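Long-range contact in early 35 kDa protein (Autographa californica nucleopolyhedrovirus, PDB 1P35), which blocks apoptosis of infected insect host cells by inhibiting caspases, and also suppresses the host RNA interference antiviral response: residues Leu38-Ile52 with Tyr147-Glu159. Residues are numbered along the deposited sequence; the frame is centred on the assembly and turned at random.
Sequences LTKPVLMMFNISGPI and YYVAVCVLKPGFE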
loop_
_atom_site.group_PDB
_atom_site.type_symbol
_atom_site.label_atom_id
_atom_site.label_comp_id
_atom_site.label_asym_id
_atom_site.label_seq_id
_atom_site.Cartn_x
_atom_site.Cartn_y
_atom_site.Cartn_z
ATOM N N LEU A 38 21.455 -18.472 10.391
ATOM C CA LEU A 38 22.378 -18.139 9.306
ATOM C C LEU A 38 23.564 -17.239 9.626
ATOM O O LEU A 38 23.417 -16.039 9.875
ATOM C CB LEU A 38 21.600 -17.543 8.131
ATOM C CG LEU A 38 20.489 -18.415 7.551
ATOM C CD1 LEU A 38 19.789 -17.647 6.435
ATOM C CD2 LEU A 38 21.067 -19.732 7.059
ATOM N N THR A 39 24.748 -17.838 9.595
ATOM C CA THR A 39 25.989 -17.106 9.844
ATOM C C THR A 39 26.701 -16.832 8.505
ATOM O O THR A 39 27.567 -15.965 8.424
ATOM C CB THR A 39 26.907 -17.905 10.797
ATOM O OG1 THR A 39 27.195 -19.178 10.214
ATOM C CG2 THR A 39 26.206 -18.132 12.132
ATOM N N LYS A 40 26.321 -17.563 7.461
ATOM C CA LYS A 40 26.897 -17.370 6.112
ATOM C C LYS A 40 25.837 -16.865 5.126
ATOM O O LYS A 40 24.649 -16.919 5.403
ATOM C CB LYS A 40 27.523 -18.675 5.622
ATOM C CG LYS A 40 28.701 -19.056 6.518
ATOM C CD LYS A 40 29.260 -20.433 6.224
ATOM C CE LYS A 40 30.487 -20.704 7.109
ATOM N NZ LYS A 40 31.032 -22.055 6.785
ATOM N N PRO A 41 26.259 -16.329 3.977
ATOM C CA PRO A 41 25.234 -15.848 3.050
ATOM C C PRO A 41 24.374 -16.928 2.361
ATOM O O PRO A 41 24.705 -18.139 2.324
ATOM C CB PRO A 41 26.043 -15.043 2.036
ATOM C CG PRO A 41 27.412 -14.763 2.810
ATOM C CD PRO A 41 27.607 -16.089 3.426
ATOM N N VAL A 42 23.243 -16.454 1.849
ATOM C CA VAL A 42 22.314 -17.265 1.091
ATOM C C VAL A 42 22.782 -17.005 -0.353
ATOM O O VAL A 42 22.989 -15.848 -0.746
ATOM C CB VAL A 42 20.850 -16.731 1.246
ATOM C CG1 VAL A 42 19.914 -17.476 0.306
ATOM C CG2 VAL A 42 20.388 -16.853 2.690
ATOM N N LEU A 43 22.996 -18.069 -1.112
ATOM C CA LEU A 43 23.378 -17.953 -2.517
ATOM C C LEU A 43 22.149 -18.424 -3.325
ATOM O O LEU A 43 21.798 -19.607 -3.302
ATOM C CB LEU A 43 24.569 -18.864 -2.840
ATOM C CG LEU A 43 25.702 -18.838 -1.803
ATOM C CD1 LEU A 43 26.941 -19.569 -2.302
ATOM C CD2 LEU A 43 26.036 -17.381 -1.488
ATOM N N MET A 44 21.454 -17.491 -3.963
ATOM C CA MET A 44 20.315 -17.859 -4.780
ATOM C C MET A 44 20.757 -17.742 -6.239
ATOM O O MET A 44 21.304 -16.730 -6.639
ATOM C CB MET A 44 19.129 -16.936 -4.518
ATOM C CG MET A 44 17.973 -17.182 -5.490
ATOM S SD MET A 44 16.409 -16.325 -5.146
ATOM C CE MET A 44 16.824 -14.572 -5.406
ATOM N N MET A 45 20.546 -18.768 -7.030
ATOM C CA MET A 45 20.992 -18.685 -8.413
ATOM C C MET A 45 19.934 -19.120 -9.343
ATOM O O MET A 45 19.069 -19.900 -8.967
ATOM C CB MET A 45 22.222 -19.553 -8.613
ATOM C CG MET A 45 23.309 -19.365 -7.521
ATOM S SD MET A 45 24.837 -20.014 -8.187
ATOM C CE MET A 45 25.745 -20.335 -6.607
ATOM N N PHE A 46 19.955 -18.616 -10.567
ATOM C CA PHE A 46 18.929 -19.082 -11.478
ATOM C C PHE A 46 19.292 -18.694 -12.893
ATOM O O PHE A 46 20.104 -17.774 -13.146
ATOM C CB PHE A 46 17.543 -18.527 -11.046
ATOM C CG PHE A 46 17.467 -16.993 -10.969
ATOM C CD1 PHE A 46 17.320 -16.220 -12.134
ATOM C CD2 PHE A 46 17.520 -16.330 -9.724
ATOM C CE1 PHE A 46 17.216 -14.821 -12.081
ATOM C CE2 PHE A 46 17.423 -14.921 -9.647
ATOM C CZ PHE A 46 17.266 -14.160 -10.838
ATOM N N ASN A 47 18.688 -19.408 -13.820
ATOM C CA ASN A 47 18.936 -19.177 -15.222
ATOM C C ASN A 47 18.245 -17.937 -15.783
ATOM O O ASN A 47 17.139 -17.567 -15.344
ATOM C CB ASN A 47 18.496 -20.416 -16.021
ATOM C CG ASN A 47 19.426 -21.604 -15.839
ATOM O OD1 ASN A 47 18.983 -22.762 -15.736
ATOM N ND2 ASN A 47 20.721 -21.334 -15.837
ATOM N N ILE A 48 18.935 -17.285 -16.718
ATOM C CA ILE A 48 18.408 -16.141 -17.452
ATOM C C ILE A 48 18.854 -16.356 -18.917
ATOM O O ILE A 48 19.792 -17.109 -19.174
ATOM C CB ILE A 48 18.876 -14.761 -16.858
ATOM C CG1 ILE A 48 20.396 -14.694 -16.752
ATOM C CG2 ILE A 48 18.190 -14.512 -15.486
ATOM C CD1 ILE A 48 20.886 -13.372 -16.183
ATOM N N SER A 49 18.178 -15.733 -19.877
ATOM C CA SER A 49 18.517 -15.954 -21.284
ATOM C C SER A 49 19.728 -15.146 -21.842
ATOM O O SER A 49 20.084 -15.288 -22.996
ATOM C CB SER A 49 17.284 -15.692 -22.139
ATOM O OG SER A 49 16.840 -14.360 -21.963
ATOM N N GLY A 50 20.357 -14.316 -21.017
ATOM C CA GLY A 50 21.497 -13.552 -21.496
ATOM C C GLY A 50 22.348 -12.881 -20.420
ATOM O O GLY A 50 21.951 -12.807 -19.264
ATOM N N PRO A 51 23.503 -12.321 -20.803
ATOM C CA PRO A 51 24.368 -11.691 -19.818
ATOM C C PRO A 51 23.788 -10.475 -19.151
ATOM O O PRO A 51 23.122 -9.668 -19.788
ATOM C CB PRO A 51 25.624 -11.372 -20.628
ATOM C CG PRO A 51 24.967 -10.990 -22.074
ATOM C CD PRO A 51 24.079 -12.219 -22.168
ATOM N N ILE A 52 24.053 -10.367 -17.851
ATOM C CA ILE A 52 23.613 -9.227 -17.074
ATOM C C ILE A 52 24.453 -8.020 -17.475
ATOM O O ILE A 52 25.639 -8.135 -17.765
ATOM C CB ILE A 52 23.767 -9.480 -15.566
ATOM C CG1 ILE A 52 22.681 -10.492 -15.127
ATOM C CG2 ILE A 52 23.722 -8.182 -14.813
ATOM C CD1 ILE A 52 22.721 -10.863 -13.661
ATOM N N TYR A 147 22.366 -20.666 -21.927
ATOM C CA TYR A 147 21.725 -19.666 -21.060
ATOM C C TYR A 147 22.742 -19.170 -20.027
ATOM O O TYR A 147 23.799 -19.777 -19.861
ATOM C CB TYR A 147 20.555 -20.311 -20.307
ATOM C CG TYR A 147 19.519 -20.966 -21.192
ATOM C CD1 TYR A 147 19.318 -20.536 -22.506
ATOM C CD2 TYR A 147 18.715 -22.000 -20.704
ATOM C CE1 TYR A 147 18.349 -21.113 -23.309
ATOM C CE2 TYR A 147 17.738 -22.591 -21.501
ATOM C CZ TYR A 147 17.559 -22.142 -22.804
ATOM O OH TYR A 147 16.591 -22.712 -23.606
ATOM N N TYR A 148 22.424 -18.081 -19.330
ATOM C CA TYR A 148 23.331 -17.575 -18.292
ATOM C C TYR A 148 22.849 -17.885 -16.882
ATOM O O TYR A 148 21.801 -18.511 -16.699
ATOM C CB TYR A 148 23.552 -16.069 -18.448
ATOM C CG TYR A 148 24.412 -15.718 -19.646
ATOM C CD1 TYR A 148 23.948 -15.949 -20.948
ATOM C CD2 TYR A 148 25.694 -15.202 -19.478
ATOM C CE1 TYR A 148 24.732 -15.681 -22.049
ATOM C CE2 TYR A 148 26.498 -14.931 -20.583
ATOM C CZ TYR A 148 26.001 -15.181 -21.873
ATOM O OH TYR A 148 26.767 -14.952 -22.974
ATOM N N VAL A 149 23.602 -17.430 -15.885
ATOM C CA VAL A 149 23.230 -17.694 -14.497
ATOM C C VAL A 149 23.392 -16.471 -13.614
ATOM O O VAL A 149 24.493 -15.924 -13.519
ATOM C CB VAL A 149 24.090 -18.799 -13.855
ATOM C CG1 VAL A 149 23.698 -18.949 -12.381
ATOM C CG2 VAL A 149 23.919 -20.144 -14.592
ATOM N N ALA A 150 22.300 -16.042 -12.985
ATOM C CA ALA A 150 22.345 -14.892 -12.085
ATOM C C ALA A 150 22.713 -15.455 -10.721
ATOM O O ALA A 150 22.065 -16.396 -10.265
ATOM C CB ALA A 150 20.949 -14.174 -12.026
ATOM N N VAL A 151 23.739 -14.878 -10.073
ATOM C CA VAL A 151 24.202 -15.363 -8.758
ATOM C C VAL A 151 23.843 -14.260 -7.771
ATOM O O VAL A 151 24.363 -13.148 -7.855
ATOM C CB VAL A 151 25.729 -15.587 -8.784
ATOM C CG1 VAL A 151 26.214 -16.039 -7.418
ATOM C CG2 VAL A 151 26.108 -16.602 -9.910
ATOM N N CYS A 152 22.931 -14.557 -6.858
ATOM C CA CYS A 152 22.439 -13.557 -5.920
ATOM C C CYS A 152 22.872 -13.838 -4.486
ATOM O O CYS A 152 22.569 -14.899 -3.962
ATOM C CB CYS A 152 20.936 -13.527 -6.082
ATOM S SG CYS A 152 20.508 -13.421 -7.927
ATOM N N VAL A 153 23.592 -12.906 -3.858
ATOM C CA VAL A 153 24.093 -13.156 -2.502
ATOM C C VAL A 153 23.352 -12.328 -1.475
ATOM O O VAL A 153 23.120 -11.154 -1.675
ATOM C CB VAL A 153 25.616 -12.857 -2.328
ATOM C CG1 VAL A 153 26.043 -13.244 -0.905
ATOM C CG2 VAL A 153 26.462 -13.641 -3.357
ATOM N N LEU A 154 22.937 -12.969 -0.389
ATOM C CA LEU A 154 22.227 -12.259 0.643
ATOM C C LEU A 154 23.063 -12.313 1.902
ATOM O O LEU A 154 23.250 -13.386 2.464
ATOM C CB LEU A 154 20.864 -12.908 0.890
ATOM C CG LEU A 154 19.945 -12.149 1.855
ATOM C CD1 LEU A 154 19.684 -10.780 1.266
ATOM C CD2 LEU A 154 18.589 -12.904 2.045
ATOM N N LYS A 155 23.588 -11.159 2.321
ATOM C CA LYS A 155 24.382 -11.076 3.542
ATOM C C LYS A 155 23.497 -11.610 4.660
ATOM O O LYS A 155 22.312 -11.329 4.676
ATOM C CB LYS A 155 24.787 -9.618 3.820
ATOM C CG LYS A 155 25.757 -9.003 2.783
ATOM C CD LYS A 155 26.260 -7.577 3.160
ATOM C CE LYS A 155 27.309 -7.045 2.158
ATOM N NZ LYS A 155 27.876 -5.702 2.525
ATOM N N PRO A 156 24.063 -12.374 5.608
ATOM C CA PRO A 156 23.447 -13.019 6.782
ATOM C C PRO A 156 22.745 -12.241 7.902
ATOM O O PRO A 156 21.887 -12.809 8.613
ATOM C CB PRO A 156 24.593 -13.855 7.343
ATOM C CG PRO A 156 25.765 -13.001 7.032
ATOM C CD PRO A 156 25.489 -12.733 5.567
ATOM N N GLY A 157 23.102 -10.977 8.102
ATOM C CA GLY A 157 22.438 -10.254 9.170
ATOM C C GLY A 157 21.033 -9.728 8.888
ATOM O O GLY A 157 20.431 -9.161 9.788
ATOM N N PHE A 158 20.506 -9.920 7.675
ATOM C CA PHE A 158 19.175 -9.408 7.284
ATOM C C PHE A 158 18.057 -9.603 8.309
ATOM O O PHE A 158 18.073 -10.533 9.121
ATOM C CB PHE A 158 18.740 -10.018 5.928
ATOM C CG PHE A 158 18.306 -11.475 6.000
ATOM C CD1 PHE A 158 19.231 -12.506 5.896
ATOM C CD2 PHE A 158 16.972 -11.804 6.194
ATOM C CE1 PHE A 158 18.841 -13.832 5.980
ATOM C CE2 PHE A 158 16.569 -13.156 6.280
ATOM C CZ PHE A 158 17.498 -14.155 6.175
ATOM N N GLU A 159 17.069 -8.724 8.267
ATOM C CA GLU A 159 15.968 -8.863 9.195
ATOM C C GLU A 159 14.856 -9.790 8.661
ATOM O O GLU A 159 14.301 -9.592 7.566
ATOM C CB GLU A 159 15.422 -7.481 9.551
ATOM C CG GLU A 159 15.559 -7.145 11.029
ATOM C CD GLU A 159 14.781 -8.122 11.924
ATOM O OE1 GLU A 159 14.119 -9.048 11.384
ATOM O OE2 GLU A 159 14.831 -7.963 13.171
#
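Val42 and Leu154 exchange both backbone hydrogen bonds, as do Met44 with Cys152, Phe46 with Ala150 and Ile48 with Tyr148, pairing strands 42-48 and 148-154 antiparallel. Beyond the backbone, the amide of Asn47 adds a bond from ND2 to Tyr148 O (3.1 Å), which also accepts Ile48 N (3.1 Å); the two donors arrive from opposite faces of the carbonyl plane. ND2 also bonds Leu140 O, so this buried amide nitrogen is held by two carbonyls.

Side chains alternate between two faces. On one, Phe46 turns its ring back over the partner strand, CG lying between the backbone N and carbonyl carbon (chi1 58°). The small methyl of Ala150 fits beneath one ring face, CB 4.0 Å from the centroid in a CH-pi contact, while Cys152 SG lies 3.8 Å from Phe46 CE2, oblique to the ring, a sulfur-aromatic contact. Tyr29 stacks on the same ring. On the other face, Met45 SD lies alongside Val151 CG2 (4.0 Å).

Past the strand end, Pro51 sets its CD over one face of the Tyr148 ring, 3.7 Å from the centroid, in a CH-pi contact. Strands 2-4 and 98-106 flank the pair, and its side chains are mostly apolar, as suits an interior sheet position, where backbone bonds meet much of the polar demand.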